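Local coordinates for protein glutamine synthetase (Helicobacter pylori, PDB 5ZLI) that is a type I beta glutamine synthetase, a twelve-subunit enzyme whose chains join a beta-grasp domain to a larger catalytic domain, at residues Ala138-Ile150 against Ala256-Leu270. Sequence-based numbering, arbitrary orientation.
Sequences AENEFFIFDSIKI and AHLNGKTATFMPKPL
F145 N donates to T262 O at 2.8 Å, and T262 N returns a bond to F145 O. F143 exchanges a second such pair with T264, whose N lies 3.1 Å from F143 O. These four bonds join strands 142-145 and 262-264 as antiparallel neighbours, with I144 and A263 as the non-hydrogen-bonded pair between them.

F143, F145, T262 and T264 share one face of the sheet. There P269 CG touches both rings: it lies over a face of F143, 4.0 Å from the ring centroid, yet meets F145 at the ring edge, near its plane and 3.9 Å from CZ. T264 turns CG2 to F145 CE2 (3.7 Å), while its OG1 accepts from M266 N in an ST turn. T262 OG1 bonds instead to Y479 OH of a neighbouring subunit and F180 O of another.

At the far end of the pairing, F142 CB sits over a face of the F265 ring, 3.8 Å from its centroid; with F142 CG between backbone N and carbonyl carbon (chi1 60°), its side chain runs the same way as that of F265, the ring planes oblique at 55°. N140 CB also touches F265 CE2, and helix 238-258 packs on that phenyl. Just before strand 262-264, K261 bends at chi2 across I144 CG2 so that NZ reaches D146 OD1 (3.0 Å), a salt bridge to a residue of the classic beta bulge in which D146 and S147 both face D162. A Schellman motif at G260 ends helix 238-258 and leads into this short strand, paired with 133-145 in the mixed beta-sheet of the catalytic domain and buried against adjoining subunits of the dodecamer.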
loop_
_atom_site.group_PDB
_atom_site.type_symbol
_atom_site.label_atom_id
_atom_site.label_comp_id
_atom_site.label_asym_id
_atom_site.label_seq_id
_atom_site.Cartn_x
_atom_site.Cartn_y
_atom_site.Cartn_z
ATOM N N ALA B 138 1.247 -14.376 -51.844
ATOM C CA ALA B 138 0.677 -13.443 -50.877
ATOM C C ALA B 138 1.752 -12.868 -49.954
ATOM O O ALA B 138 2.668 -13.577 -49.517
ATOM C CB ALA B 138 -0.408 -14.126 -50.031
ATOM N N GLU B 139 1.647 -11.567 -49.678
ATOM C CA GLU B 139 2.434 -10.912 -48.639
ATOM C C GLU B 139 1.458 -10.601 -47.509
ATOM O O GLU B 139 0.653 -9.665 -47.626
ATOM C CB GLU B 139 3.056 -9.618 -49.155
ATOM C CG GLU B 139 3.738 -9.686 -50.520
ATOM C CD GLU B 139 3.982 -8.280 -51.097
ATOM O OE1 GLU B 139 3.601 -7.296 -50.426
ATOM O OE2 GLU B 139 4.523 -8.153 -52.221
ATOM N N ASN B 140 1.537 -11.344 -46.401
ATOM C CA ASN B 140 0.638 -11.106 -45.265
ATOM C C ASN B 140 1.368 -10.280 -44.216
ATOM O O ASN B 140 2.053 -10.814 -43.341
ATOM C CB ASN B 140 0.126 -12.396 -44.640
ATOM C CG ASN B 140 -0.746 -13.190 -45.565
ATOM O OD1 ASN B 140 -1.965 -13.006 -45.591
ATOM N ND2 ASN B 140 -0.133 -14.110 -46.314
ATOM N N GLU B 141 1.188 -8.964 -44.293
ATOM C CA GLU B 141 1.633 -8.083 -43.219
ATOM C C GLU B 141 0.890 -8.421 -41.929
ATOM O O GLU B 141 -0.296 -8.778 -41.946
ATOM C CB GLU B 141 1.428 -6.608 -43.600
ATOM C CG GLU B 141 2.135 -6.213 -44.911
ATOM C CD GLU B 141 1.909 -4.756 -45.369
ATOM O OE1 GLU B 141 0.850 -4.174 -45.051
ATOM O OE2 GLU B 141 2.760 -4.227 -46.132
ATOM N N PHE B 142 1.606 -8.301 -40.810
ATOM C CA PHE B 142 1.098 -8.665 -39.498
ATOM C C PHE B 142 1.671 -7.736 -38.445
ATOM O O PHE B 142 2.412 -6.805 -38.737
ATOM C CB PHE B 142 1.448 -10.092 -39.144
ATOM C CG PHE B 142 2.920 -10.350 -39.108
ATOM C CD1 PHE B 142 3.667 -10.018 -38.002
ATOM C CD2 PHE B 142 3.540 -10.962 -40.181
ATOM C CE1 PHE B 142 5.025 -10.266 -37.977
ATOM C CE2 PHE B 142 4.856 -11.225 -40.152
ATOM C CZ PHE B 142 5.621 -10.869 -39.043
ATOM N N PHE B 143 1.279 -7.988 -37.209
ATOM C CA PHE B 143 1.666 -7.185 -36.068
ATOM C C PHE B 143 2.049 -8.117 -34.941
ATOM O O PHE B 143 1.422 -9.157 -34.733
ATOM C CB PHE B 143 0.539 -6.281 -35.567
ATOM C CG PHE B 143 0.341 -5.041 -36.367
ATOM C CD1 PHE B 143 1.034 -3.873 -36.042
ATOM C CD2 PHE B 143 -0.543 -5.027 -37.433
ATOM C CE1 PHE B 143 0.860 -2.716 -36.778
ATOM C CE2 PHE B 143 -0.735 -3.872 -38.174
ATOM C CZ PHE B 143 -0.033 -2.708 -37.851
ATOM N N ILE B 144 3.033 -7.721 -34.177
ATOM C CA ILE B 144 3.398 -8.462 -32.999
ATOM C C ILE B 144 3.239 -7.518 -31.841
ATOM O O ILE B 144 3.960 -6.523 -31.741
ATOM C CB ILE B 144 4.810 -9.017 -33.075
ATOM C CG1 ILE B 144 4.838 -10.070 -34.188
ATOM C CG2 ILE B 144 5.246 -9.480 -31.663
ATOM C CD1 ILE B 144 6.032 -10.999 -34.160
ATOM N N PHE B 145 2.244 -7.770 -31.023
ATOM C CA PHE B 145 1.962 -6.933 -29.877
ATOM C C PHE B 145 2.467 -7.577 -28.584
ATOM O O PHE B 145 2.850 -8.750 -28.543
ATOM C CB PHE B 145 0.459 -6.636 -29.842
ATOM C CG PHE B 145 -0.030 -5.759 -30.997
ATOM C CD1 PHE B 145 0.583 -4.517 -31.262
ATOM C CD2 PHE B 145 -1.105 -6.157 -31.788
ATOM C CE1 PHE B 145 0.139 -3.702 -32.290
ATOM C CE2 PHE B 145 -1.566 -5.345 -32.823
ATOM C CZ PHE B 145 -0.946 -4.122 -33.074
ATOM N N ASP B 146 2.524 -6.768 -27.523
ATOM C CA ASP B 146 2.814 -7.296 -26.187
ATOM C C ASP B 146 1.554 -7.756 -25.481
ATOM O O ASP B 146 1.570 -8.751 -24.746
ATOM C CB ASP B 146 3.533 -6.255 -25.311
ATOM C CG ASP B 146 4.863 -5.845 -25.879
ATOM O OD1 ASP B 146 5.510 -6.722 -26.495
ATOM O OD2 ASP B 146 5.274 -4.676 -25.693
ATOM N N SER B 147 0.473 -7.021 -25.694
ATOM C CA SER B 147 -0.754 -7.208 -24.955
ATOM C C SER B 147 -1.946 -6.821 -25.810
ATOM O O SER B 147 -1.885 -5.908 -26.635
ATOM C CB SER B 147 -0.743 -6.356 -23.682
ATOM O OG SER B 147 -2.003 -6.367 -23.019
ATOM N N ILE B 148 -3.041 -7.516 -25.580
ATOM C CA ILE B 148 -4.321 -7.158 -26.154
ATOM C C ILE B 148 -5.344 -7.359 -25.044
ATOM O O ILE B 148 -5.250 -8.332 -24.300
ATOM C CB ILE B 148 -4.611 -7.974 -27.431
ATOM C CG1 ILE B 148 -6.092 -7.886 -27.804
ATOM C CG2 ILE B 148 -4.047 -9.355 -27.310
ATOM C CD1 ILE B 148 -6.540 -6.453 -28.109
ATOM N N LYS B 149 -6.200 -6.363 -24.812
ATOM C CA LYS B 149 -7.208 -6.444 -23.755
ATOM C C LYS B 149 -8.541 -6.037 -24.345
ATOM O O LYS B 149 -8.635 -4.999 -25.006
ATOM C CB LYS B 149 -6.879 -5.545 -22.562
ATOM C CG LYS B 149 -5.586 -5.895 -21.825
ATOM C CD LYS B 149 -5.562 -5.290 -20.423
ATOM C CE LYS B 149 -4.117 -5.087 -19.948
ATOM N NZ LYS B 149 -4.024 -4.316 -18.671
ATOM N N ILE B 150 -9.568 -6.848 -24.116
ATOM C CA ILE B 150 -10.861 -6.640 -24.745
ATOM C C ILE B 150 -11.968 -6.768 -23.713
ATOM O O ILE B 150 -11.826 -7.445 -22.691
ATOM C CB ILE B 150 -11.090 -7.616 -25.913
ATOM C CG1 ILE B 150 -9.844 -7.716 -26.783
ATOM C CG2 ILE B 150 -12.279 -7.198 -26.743
ATOM C CD1 ILE B 150 -9.885 -8.913 -27.660
ATOM N N ALA B 256 5.614 -15.523 -32.107
ATOM C CA ALA B 256 5.207 -14.446 -31.209
ATOM C C ALA B 256 4.901 -15.003 -29.817
ATOM O O ALA B 256 5.265 -14.397 -28.804
ATOM C CB ALA B 256 4.002 -13.696 -31.769
ATOM N N HIS B 257 4.206 -16.153 -29.759
ATOM C CA HIS B 257 3.785 -16.738 -28.490
ATOM C C HIS B 257 4.932 -17.313 -27.649
ATOM O O HIS B 257 4.922 -17.183 -26.420
ATOM C CB HIS B 257 2.736 -17.809 -28.735
ATOM C CG HIS B 257 2.339 -18.514 -27.482
ATOM N ND1 HIS B 257 1.430 -17.981 -26.591
ATOM C CD2 HIS B 257 2.771 -19.674 -26.937
ATOM C CE1 HIS B 257 1.307 -18.796 -25.562
ATOM N NE2 HIS B 257 2.113 -19.826 -25.745
ATOM N N LEU B 258 5.873 -18.033 -28.264
ATOM C CA LEU B 258 6.948 -18.669 -27.498
ATOM C C LEU B 258 7.843 -17.637 -26.858
ATOM O O LEU B 258 8.444 -17.901 -25.819
ATOM C CB LEU B 258 7.781 -19.584 -28.387
ATOM C CG LEU B 258 8.588 -20.721 -27.751
ATOM C CD1 LEU B 258 7.651 -21.895 -27.320
ATOM C CD2 LEU B 258 9.712 -21.207 -28.703
ATOM N N ASN B 259 7.987 -16.481 -27.487
ATOM C CA ASN B 259 8.733 -15.380 -26.913
ATOM C C ASN B 259 7.887 -14.457 -26.079
ATOM O O ASN B 259 8.297 -13.316 -25.884
ATOM C CB ASN B 259 9.383 -14.544 -27.995
ATOM C CG ASN B 259 10.509 -15.248 -28.627
ATOM O OD1 ASN B 259 10.488 -15.475 -29.825
ATOM N ND2 ASN B 259 11.481 -15.692 -27.814
ATOM N N GLY B 260 6.701 -14.879 -25.650
ATOM C CA GLY B 260 5.903 -14.077 -24.737
ATOM C C GLY B 260 5.078 -12.933 -25.300
ATOM O O GLY B 260 4.771 -11.987 -24.577
ATOM N N LYS B 261 4.670 -13.006 -26.563
ATOM C CA LYS B 261 3.895 -11.938 -27.202
ATOM C C LYS B 261 2.614 -12.460 -27.862
ATOM O O LYS B 261 2.171 -13.591 -27.627
ATOM C CB LYS B 261 4.774 -11.233 -28.243
ATOM C CG LYS B 261 6.235 -11.032 -27.809
ATOM C CD LYS B 261 6.734 -9.677 -28.142
ATOM C CE LYS B 261 8.005 -9.359 -27.405
ATOM N NZ LYS B 261 8.086 -7.876 -27.379
ATOM N N THR B 262 1.992 -11.645 -28.687
ATOM C CA THR B 262 0.727 -12.035 -29.286
ATOM C C THR B 262 0.648 -11.368 -30.640
ATOM O O THR B 262 0.865 -10.159 -30.741
ATOM C CB THR B 262 -0.465 -11.640 -28.403
ATOM O OG1 THR B 262 -1.676 -11.697 -29.175
ATOM C CG2 THR B 262 -0.262 -10.260 -27.775
ATOM N N ALA B 263 0.390 -12.158 -31.668
ATOM C CA ALA B 263 0.398 -11.694 -33.045
ATOM C C ALA B 263 -1.023 -11.483 -33.540
ATOM O O ALA B 263 -1.983 -11.879 -32.891
ATOM C CB ALA B 263 1.123 -12.709 -33.926
ATOM N N THR B 264 -1.153 -10.830 -34.691
ATOM C CA THR B 264 -2.432 -10.726 -35.397
ATOM C C THR B 264 -2.166 -10.403 -36.854
ATOM O O THR B 264 -1.222 -9.668 -37.172
ATOM C CB THR B 264 -3.395 -9.646 -34.838
ATOM O OG1 THR B 264 -4.458 -9.385 -35.788
ATOM C CG2 THR B 264 -2.686 -8.370 -34.578
ATOM N N PHE B 265 -2.985 -10.976 -37.737
ATOM C CA PHE B 265 -2.995 -10.511 -39.112
ATOM C C PHE B 265 -4.217 -9.647 -39.438
ATOM O O PHE B 265 -4.450 -9.370 -40.625
ATOM C CB PHE B 265 -2.916 -11.673 -40.070
ATOM C CG PHE B 265 -1.622 -12.433 -40.025
ATOM C CD1 PHE B 265 -1.341 -13.289 -38.982
ATOM C CD2 PHE B 265 -0.738 -12.381 -41.077
ATOM C CE1 PHE B 265 -0.201 -14.024 -38.984
ATOM C CE2 PHE B 265 0.400 -13.118 -41.074
ATOM C CZ PHE B 265 0.675 -13.934 -40.043
ATOM N N MET B 266 -4.942 -9.137 -38.410
ATOM C CA MET B 266 -6.174 -8.374 -38.644
ATOM C C MET B 266 -5.898 -7.065 -39.390
ATOM O O MET B 266 -4.896 -6.395 -39.132
ATOM C CB MET B 266 -6.907 -8.087 -37.318
ATOM C CG MET B 266 -6.328 -7.002 -36.406
ATOM S SD MET B 266 -7.199 -6.803 -34.815
ATOM C CE MET B 266 -8.722 -6.117 -35.368
ATOM N N PRO B 267 -6.800 -6.654 -40.285
ATOM C CA PRO B 267 -6.487 -5.532 -41.204
ATOM C C PRO B 267 -6.122 -4.200 -40.545
ATOM O O PRO B 267 -5.196 -3.553 -41.021
ATOM C CB PRO B 267 -7.759 -5.437 -42.061
ATOM C CG PRO B 267 -8.395 -6.761 -41.948
ATOM C CD PRO B 267 -8.078 -7.288 -40.609
ATOM N N LYS B 268 -6.859 -3.715 -39.533
ATOM C CA LYS B 268 -6.615 -2.388 -38.950
ATOM C C LYS B 268 -6.745 -2.388 -37.422
ATOM O O LYS B 268 -7.792 -2.034 -36.868
ATOM C CB LYS B 268 -7.564 -1.369 -39.584
ATOM C CG LYS B 268 -7.293 0.094 -39.275
ATOM C CD LYS B 268 -6.168 0.639 -40.135
ATOM C CE LYS B 268 -6.320 2.105 -40.363
ATOM N NZ LYS B 268 -5.126 2.556 -41.069
ATOM N N PRO B 269 -5.672 -2.771 -36.692
ATOM C CA PRO B 269 -5.719 -2.691 -35.218
ATOM C C PRO B 269 -5.463 -1.312 -34.640
ATOM O O PRO B 269 -5.922 -1.010 -33.539
ATOM C CB PRO B 269 -4.610 -3.649 -34.775
ATOM C CG PRO B 269 -3.645 -3.650 -35.902
ATOM C CD PRO B 269 -4.482 -3.516 -37.162
ATOM N N LEU B 270 -4.731 -0.464 -35.341
ATOM C CA LEU B 270 -4.373 0.845 -34.821
ATOM C C LEU B 270 -5.047 1.890 -35.681
ATOM O O LEU B 270 -4.834 1.920 -36.897
ATOM C CB LEU B 270 -2.862 1.068 -34.841
ATOM C CG LEU B 270 -1.994 0.028 -34.145
ATOM C CD1 LEU B 270 -0.532 0.308 -34.427
ATOM C CD2 LEU B 270 -2.260 0.068 -32.682
#